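Local coordinates for flagellar protein FlgA (Thermotoga maritima, PDB 3FRN) that probably acts as a periplasmic chaperone for assembly of the P-ring of the flagellar basal body, at residues K141-V147 / R164-V170. Coordinates in Å, arbitrary orientation, origin at the centre of the assembly. Numbering follows the deposited sequence.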
loop_
_atom_site.group_PDB
_atom_site.type_symbol
_atom_site.label_atom_id
_atom_site.label_comp_id
_atom_site.label_asym_id
_atom_site.label_seq_id
_atom_site.Cartn_x
_atom_site.Cartn_y
_atom_site.Cartn_z
ATOM N N LYS A 141 -2.004 -4.445 0.961
ATOM C CA LYS A 141 -0.941 -4.703 -0.001
ATOM C C LYS A 141 0.384 -4.560 0.734
ATOM O O LYS A 141 0.892 -3.448 0.931
ATOM C CB LYS A 141 -1.018 -3.754 -1.191
ATOM C CG LYS A 141 -0.136 -4.171 -2.359
ATOM C CD LYS A 141 -0.379 -3.275 -3.555
ATOM C CE LYS A 141 0.032 -3.959 -4.841
ATOM N NZ LYS A 141 -0.565 -3.284 -6.030
ATOM N N GLU A 142 0.922 -5.698 1.161
ATOM C CA GLU A 142 2.141 -5.730 1.951
ATOM C C GLU A 142 3.322 -5.937 1.019
ATOM O O GLU A 142 3.346 -6.898 0.257
ATOM C CB GLU A 142 2.063 -6.850 2.993
ATOM C CG GLU A 142 2.875 -6.596 4.265
ATOM C CD GLU A 142 2.183 -5.659 5.250
ATOM O OE1 GLU A 142 2.859 -5.209 6.205
ATOM O OE2 GLU A 142 0.973 -5.378 5.079
ATOM N N ARG A 143 4.293 -5.027 1.072
ATOM C CA ARG A 143 5.435 -5.067 0.156
ATOM C C ARG A 143 6.689 -4.551 0.838
ATOM O O ARG A 143 6.610 -3.900 1.873
ATOM C CB ARG A 143 5.146 -4.222 -1.088
ATOM C CG ARG A 143 5.300 -4.969 -2.407
ATOM C CD ARG A 143 4.061 -5.803 -2.703
ATOM N NE ARG A 143 4.238 -6.725 -3.824
ATOM C CZ ARG A 143 4.874 -7.896 -3.762
ATOM N NH1 ARG A 143 4.965 -8.651 -4.848
ATOM N NH2 ARG A 143 5.426 -8.317 -2.630
ATOM N N ASN A 144 7.846 -4.850 0.257
ATOM C CA ASN A 144 9.104 -4.292 0.737
ATOM C C ASN A 144 9.344 -2.897 0.180
ATOM O O ASN A 144 9.477 -2.717 -1.027
ATOM C CB ASN A 144 10.275 -5.213 0.404
ATOM C CG ASN A 144 10.390 -6.376 1.370
ATOM O OD1 ASN A 144 10.919 -6.234 2.474
ATOM N ND2 ASN A 144 9.899 -7.537 0.957
ATOM N N VAL A 145 9.375 -1.913 1.072
ATOM C CA VAL A 145 9.579 -0.522 0.680
ATOM C C VAL A 145 10.911 0.033 1.200
ATOM O O VAL A 145 11.525 -0.538 2.096
ATOM C CB VAL A 145 8.409 0.391 1.135
ATOM C CG1 VAL A 145 7.099 -0.035 0.483
ATOM C CG2 VAL A 145 8.294 0.396 2.639
ATOM N N VAL A 146 11.340 1.152 0.624
ATOM C CA VAL A 146 12.596 1.794 0.980
ATOM C C VAL A 146 12.404 2.711 2.189
ATOM O O VAL A 146 11.600 3.642 2.156
ATOM C CB VAL A 146 13.178 2.569 -0.233
ATOM C CG1 VAL A 146 14.280 3.515 0.195
ATOM C CG2 VAL A 146 13.695 1.596 -1.283
ATOM N N VAL A 147 13.147 2.429 3.257
ATOM C CA VAL A 147 13.029 3.161 4.517
ATOM C C VAL A 147 14.397 3.739 4.896
ATOM O O VAL A 147 15.425 3.100 4.671
ATOM C CB VAL A 147 12.471 2.237 5.645
ATOM C CG1 VAL A 147 12.621 2.863 7.031
ATOM C CG2 VAL A 147 11.008 1.892 5.383
ATOM N N ARG A 164 17.468 1.346 3.660
ATOM C CA ARG A 164 17.285 -0.092 3.738
ATOM C C ARG A 164 15.886 -0.447 3.240
ATOM O O ARG A 164 15.073 0.433 2.952
ATOM C CB ARG A 164 17.495 -0.601 5.170
ATOM C CG ARG A 164 16.451 -0.118 6.161
ATOM C CD ARG A 164 16.594 -0.779 7.518
ATOM N NE ARG A 164 15.749 -0.102 8.498
ATOM C CZ ARG A 164 16.161 0.877 9.299
ATOM N NH1 ARG A 164 17.421 1.287 9.257
ATOM N NH2 ARG A 164 15.314 1.441 10.149
ATOM N N LEU A 165 15.621 -1.743 3.145
ATOM C CA LEU A 165 14.347 -2.251 2.679
ATOM C C LEU A 165 13.576 -2.808 3.876
ATOM O O LEU A 165 14.144 -3.512 4.717
ATOM C CB LEU A 165 14.597 -3.339 1.638
ATOM C CG LEU A 165 13.708 -3.425 0.400
ATOM C CD1 LEU A 165 14.007 -2.304 -0.595
ATOM C CD2 LEU A 165 13.907 -4.779 -0.250
ATOM N N GLU A 166 12.294 -2.467 3.966
ATOM C CA GLU A 166 11.416 -2.957 5.034
ATOM C C GLU A 166 10.041 -3.308 4.483
ATOM O O GLU A 166 9.545 -2.634 3.577
ATOM C CB GLU A 166 11.247 -1.901 6.126
ATOM C CG GLU A 166 12.457 -1.706 7.029
ATOM C CD GLU A 166 12.135 -0.876 8.256
ATOM O OE1 GLU A 166 10.935 -0.645 8.521
ATOM O OE2 GLU A 166 13.078 -0.458 8.960
ATOM N N LYS A 167 9.427 -4.352 5.038
ATOM C CA LYS A 167 8.061 -4.750 4.677
ATOM C C LYS A 167 7.035 -3.780 5.274
ATOM O O LYS A 167 7.073 -3.506 6.472
ATOM C CB LYS A 167 7.781 -6.184 5.148
ATOM C CG LYS A 167 7.905 -7.259 4.065
ATOM C CD LYS A 167 6.538 -7.814 3.672
ATOM C CE LYS A 167 6.624 -8.855 2.547
ATOM N NZ LYS A 167 6.471 -8.267 1.170
ATOM N N ARG A 168 6.138 -3.250 4.442
ATOM C CA ARG A 168 5.098 -2.317 4.903
ATOM C C ARG A 168 3.777 -2.499 4.145
ATOM O O ARG A 168 3.761 -3.005 3.024
ATOM C CB ARG A 168 5.558 -0.861 4.731
ATOM C CG ARG A 168 6.615 -0.356 5.708
ATOM C CD ARG A 168 6.031 0.065 7.056
ATOM N NE ARG A 168 6.748 1.210 7.625
ATOM C CZ ARG A 168 7.915 1.134 8.261
ATOM N NH1 ARG A 168 8.484 2.235 8.736
ATOM N NH2 ARG A 168 8.515 -0.038 8.425
ATOM N N ASN A 169 2.675 -2.072 4.759
ATOM C CA ASN A 169 1.388 -2.004 4.075
ATOM C C ASN A 169 1.320 -0.748 3.213
ATOM O O ASN A 169 1.211 0.368 3.724
ATOM C CB ASN A 169 0.224 -2.038 5.078
ATOM C CG ASN A 169 -1.154 -2.148 4.408
ATOM O OD1 ASN A 169 -1.286 -2.219 3.175
ATOM N ND2 ASN A 169 -2.193 -2.164 5.233
ATOM N N VAL A 170 1.373 -0.956 1.902
ATOM C CA VAL A 170 1.347 0.117 0.913
ATOM C C VAL A 170 0.032 0.894 0.963
ATOM O O VAL A 170 -0.017 2.052 0.574
ATOM C CB VAL A 170 1.621 -0.443 -0.517
ATOM C CG1 VAL A 170 1.560 0.658 -1.586
ATOM C CG2 VAL A 170 2.971 -1.162 -0.554
#
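Residues 141-147 and 164-170 form an antiparallel beta ladder in the SAF region, where the long strand 132-148, having paired with strands 93-101 and 121-127 earlier in its course, runs on to pair with strand 163-169. Six bridges from Glu-142/Asn-169 to Val-147/Arg-164 fix the register. Hydrogen-bonded pairs Arg-143/Arg-168, Val-145/Glu-166 and Val-147/Arg-164 each carry two backbone bonds, the shortest from Val-145 N to Glu-166 O (2.6 Å). Between them the non-hydrogen-bonded pairs approach more closely, Asn-144 CA lying 4.1 Å from Lys-167 CA, and CA-H...O contacts such as Glu-142 CA to Arg-168 O (3.3 Å) fill in. The strand directions differ by 141°, well short of 180°, so the ribbon is strongly twisted.

The face of Val-145 and Val-147 carries a salt-bridge network within one strand, in which Glu-166 bridges two arginines: OE2 takes Arg-164 NE at 2.7 Å and OE1 takes Arg-168 NH2 at a very short 2.5 Å. Val-147 CG2 sits over one face of the Arg-168 guanidinium, 4.2 Å from NH1. On the other face Val-146 CG2 meets Leu-165 CD1 at 4.0 Å, beside the polar Glu-142, Asn-144, Lys-167 and Asn-169. Val-146 also makes backbone hydrogen bonds with Phe-178 and Leu-199, tying the strand pair to the rest of the SAF region.

Beyond the Glu-142/Asn-169 bridge, Val-170 N still donates to Lys-141 O (2.7 Å). Asn-169, whose ND2 bonds Glu-172, closes this end by accepting Lys-141 N on OD1 at 3.2 Å.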